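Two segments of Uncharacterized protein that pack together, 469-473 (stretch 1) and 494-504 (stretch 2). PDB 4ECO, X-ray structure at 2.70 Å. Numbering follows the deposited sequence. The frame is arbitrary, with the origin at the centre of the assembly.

Stretch 1 469-473: LTEIP
Stretch 2 494-504: DLRFNKLTKLS

The most unusual feature of this contact is that two irregular segments hold each other through a ladder of backbone hydrogen bonds without forming a regular sheet, and that the ladder begins with a side chain: Asn498 OD1 takes the place of a backbone carbonyl and accepts from Leu469 N at 2.9 Å. The amide is held for the task from its other end. Asn498 ND2 donates to Leu495 O at 3.2 Å and makes a weak bond to Arg496 O at 3.3 Å, so the same side chain is also bonded to the backbone just before it in stretch 2, where Phe497 has a positive phi (phi/psi 53/64). Asn498 chi1 is m (-87°) and chi2 is -86°, on a backbone at phi/psi -135/-165, with CA-to-CB pointing toward stretch 1.

The two segments run in the same direction. CA pairs advance from Leu469 with Asn498 (5.6 Å) through Thr470 with Leu500 (4.1 Å), Glu471 with Lys502 (4.9 Å) and Ile472 with Leu503 (4.9 Å) to Pro473 with Ser504 (5.5 Å). Stretch 2 thus advances six positions while stretch 1 advances four. The tight approach at Thr470 is lined by paired CA-H...O contacts, Thr470 CA to Lys499 O and Leu500 CA to Thr470 O, both 3.4 Å.

After Asn498 the backbone takes over. Lys499 N donates to Leu469 O at 2.9 Å, and Thr501 N to Thr470 O at 3.0 Å. Thr470 O also accepts from Thr501 OG1 at 3.2 Å, so one residue grips the same carbonyl with backbone and side chain; chi1 of Thr501 is p (49°). The direction then reverses: Ile472 N donates to Lys502 O at 3.2 Å, with a nearly straight angle of 163°. Ser504, chi1 p (53°) and CA-to-CB toward stretch 1, ends the series with OG donating to Ile472 O at 3.2 Å.

The backbone that makes these bonds has phi/psi of -64/137 at Leu469, -116/-24 at Thr470, -168/147 at Glu471 and -108/88 at Ile472. In stretch 2, Lys499 is at -129/39, Leu500 at -69/132, Thr501 at -118/-20, Lys502 at -147/149 and Leu503 at -114/-148. The two threonines nearly share a conformation, and Thr470 is also p (46°).

Buried leucines and an isoleucine pack beside the ladder. Leu469 (m, t) sets CD1 3.8 Å from Leu495 CD2 and CB 3.8 Å from Leu500 CD2. Ile472, with chi1 off a well at -34° and chi2 m, brings CD1 to 3.9 Å from Leu500 CD2 and CG1 to 3.7 Å from Leu503 CD2. Leu495 and Leu500 are both m, t; Leu503 is too, and although its CA-to-CB bond points away, the end of its side chain comes nearer.

The charged ends add no salt bridge: Glu471 OE1 and Lys502 NZ stand 4.5 Å apart. The rule to read is economical: backbone bonds set the register, polar side chains bind at both ends and, through Thr501, between them, and aliphatic groups fill the buried side. The whole contact buries 561 Å², both sides summed.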

# COMPACT_ATOMS: atom_id res chain seq x y z
N LEU A 469 -2.43 -21.56 -18.40
CA LEU A 469 -1.37 -22.49 -18.77
C LEU A 469 -1.90 -23.92 -18.87
O LEU A 469 -2.74 -24.32 -18.06
CB LEU A 469 -0.20 -22.40 -17.78
CG LEU A 469 0.46 -21.02 -17.69
CD1 LEU A 469 1.15 -20.83 -16.36
CD2 LEU A 469 1.40 -20.75 -18.86
N THR A 470 -1.48 -24.64 -19.92
CA THR A 470 -1.86 -26.04 -20.19
C THR A 470 -0.62 -26.92 -20.12
O THR A 470 -0.73 -28.12 -19.85
CB THR A 470 -2.58 -26.17 -21.53
OG1 THR A 470 -1.87 -25.44 -22.53
CG2 THR A 470 -4.00 -25.68 -21.46
N GLU A 471 0.57 -26.31 -20.35
CA GLU A 471 1.86 -27.00 -20.22
C GLU A 471 3.02 -25.99 -20.24
O GLU A 471 2.92 -24.93 -20.87
CB GLU A 471 2.07 -28.09 -21.29
CG GLU A 471 2.08 -27.62 -22.73
CD GLU A 471 2.21 -28.75 -23.72
OE1 GLU A 471 3.19 -29.53 -23.62
OE2 GLU A 471 1.33 -28.85 -24.61
N ILE A 472 4.10 -26.33 -19.49
CA ILE A 472 5.37 -25.59 -19.41
C ILE A 472 6.35 -26.48 -20.18
O ILE A 472 6.95 -27.40 -19.60
CB ILE A 472 5.85 -25.21 -17.97
CG1 ILE A 472 4.71 -24.89 -16.95
CG2 ILE A 472 6.93 -24.14 -18.01
CD1 ILE A 472 3.99 -23.60 -17.05
N PRO A 473 6.44 -26.29 -21.53
CA PRO A 473 7.26 -27.19 -22.35
C PRO A 473 8.77 -27.03 -22.17
O PRO A 473 9.27 -26.17 -21.44
CB PRO A 473 6.86 -26.80 -23.77
CG PRO A 473 6.44 -25.39 -23.67
CD PRO A 473 5.76 -25.28 -22.36
N ASP A 494 4.33 -20.89 -7.82
CA ASP A 494 2.90 -21.06 -7.60
C ASP A 494 2.21 -21.15 -8.94
O ASP A 494 2.23 -20.20 -9.72
CB ASP A 494 2.30 -19.94 -6.76
CG ASP A 494 1.08 -20.34 -5.97
OD1 ASP A 494 0.40 -21.30 -6.36
OD2 ASP A 494 0.78 -19.66 -4.96
N LEU A 495 1.67 -22.34 -9.24
CA LEU A 495 0.99 -22.62 -10.51
C LEU A 495 -0.43 -23.14 -10.28
O LEU A 495 -1.02 -23.72 -11.20
CB LEU A 495 1.82 -23.62 -11.34
CG LEU A 495 3.09 -23.06 -11.98
CD1 LEU A 495 4.07 -24.15 -12.26
CD2 LEU A 495 2.77 -22.21 -13.21
N ARG A 496 -0.99 -22.89 -9.08
CA ARG A 496 -2.36 -23.31 -8.77
C ARG A 496 -3.35 -22.73 -9.76
O ARG A 496 -3.11 -21.66 -10.34
CB ARG A 496 -2.78 -22.89 -7.36
CG ARG A 496 -2.11 -23.57 -6.16
CD ARG A 496 -2.46 -22.80 -4.91
NE ARG A 496 -2.02 -21.40 -5.04
CZ ARG A 496 -2.56 -20.36 -4.42
NH1 ARG A 496 -3.57 -20.53 -3.58
NH2 ARG A 496 -2.08 -19.15 -4.62
N PHE A 497 -4.49 -23.41 -9.92
CA PHE A 497 -5.60 -22.95 -10.74
C PHE A 497 -5.18 -22.62 -12.14
O PHE A 497 -5.28 -21.47 -12.58
CB PHE A 497 -6.32 -21.73 -10.12
CG PHE A 497 -6.88 -22.06 -8.77
CD1 PHE A 497 -8.07 -22.75 -8.65
CD2 PHE A 497 -6.17 -21.74 -7.62
CE1 PHE A 497 -8.57 -23.10 -7.40
CE2 PHE A 497 -6.67 -22.08 -6.36
CZ PHE A 497 -7.86 -22.76 -6.26
N ASN A 498 -4.72 -23.65 -12.84
CA ASN A 498 -4.39 -23.61 -14.25
C ASN A 498 -4.99 -24.87 -14.84
O ASN A 498 -5.85 -25.50 -14.21
CB ASN A 498 -2.87 -23.46 -14.47
CG ASN A 498 -2.40 -22.04 -14.49
OD1 ASN A 498 -2.44 -21.38 -15.52
ND2 ASN A 498 -1.94 -21.54 -13.37
N LYS A 499 -4.58 -25.25 -16.05
CA LYS A 499 -5.11 -26.43 -16.68
C LYS A 499 -3.93 -27.27 -17.15
O LYS A 499 -3.98 -27.88 -18.22
CB LYS A 499 -6.08 -26.03 -17.81
CG LYS A 499 -7.42 -25.50 -17.30
CD LYS A 499 -8.20 -24.82 -18.39
CE LYS A 499 -9.57 -24.38 -17.92
NZ LYS A 499 -10.33 -23.68 -19.01
N LEU A 500 -2.86 -27.31 -16.31
CA LEU A 500 -1.59 -27.98 -16.60
C LEU A 500 -1.71 -29.49 -16.61
O LEU A 500 -2.23 -30.08 -15.67
CB LEU A 500 -0.52 -27.58 -15.57
CG LEU A 500 0.02 -26.15 -15.63
CD1 LEU A 500 0.80 -25.82 -14.38
CD2 LEU A 500 0.93 -25.94 -16.83
N THR A 501 -1.16 -30.12 -17.66
CA THR A 501 -1.09 -31.58 -17.85
C THR A 501 0.35 -32.04 -17.93
O THR A 501 0.63 -33.23 -17.70
CB THR A 501 -1.82 -32.05 -19.11
OG1 THR A 501 -1.40 -31.24 -20.20
CG2 THR A 501 -3.35 -32.00 -18.96
N LYS A 502 1.28 -31.10 -18.23
CA LYS A 502 2.70 -31.42 -18.38
C LYS A 502 3.64 -30.33 -17.95
O LYS A 502 3.37 -29.14 -18.13
CB LYS A 502 3.02 -31.73 -19.86
CG LYS A 502 3.38 -33.17 -20.15
CD LYS A 502 3.25 -33.49 -21.65
CE LYS A 502 1.82 -33.54 -22.16
NZ LYS A 502 1.74 -33.77 -23.63
N LEU A 503 4.80 -30.76 -17.47
CA LEU A 503 5.92 -29.90 -17.17
C LEU A 503 7.05 -30.29 -18.16
O LEU A 503 6.73 -30.66 -19.30
CB LEU A 503 6.33 -29.94 -15.68
CG LEU A 503 5.30 -29.44 -14.63
CD1 LEU A 503 5.94 -29.36 -13.28
CD2 LEU A 503 4.71 -28.07 -14.97
N SER A 504 8.33 -30.18 -17.76
CA SER A 504 9.51 -30.48 -18.58
C SER A 504 10.67 -30.73 -17.67
O SER A 504 10.54 -30.55 -16.46
CB SER A 504 9.84 -29.33 -19.54
OG SER A 504 9.95 -28.09 -18.85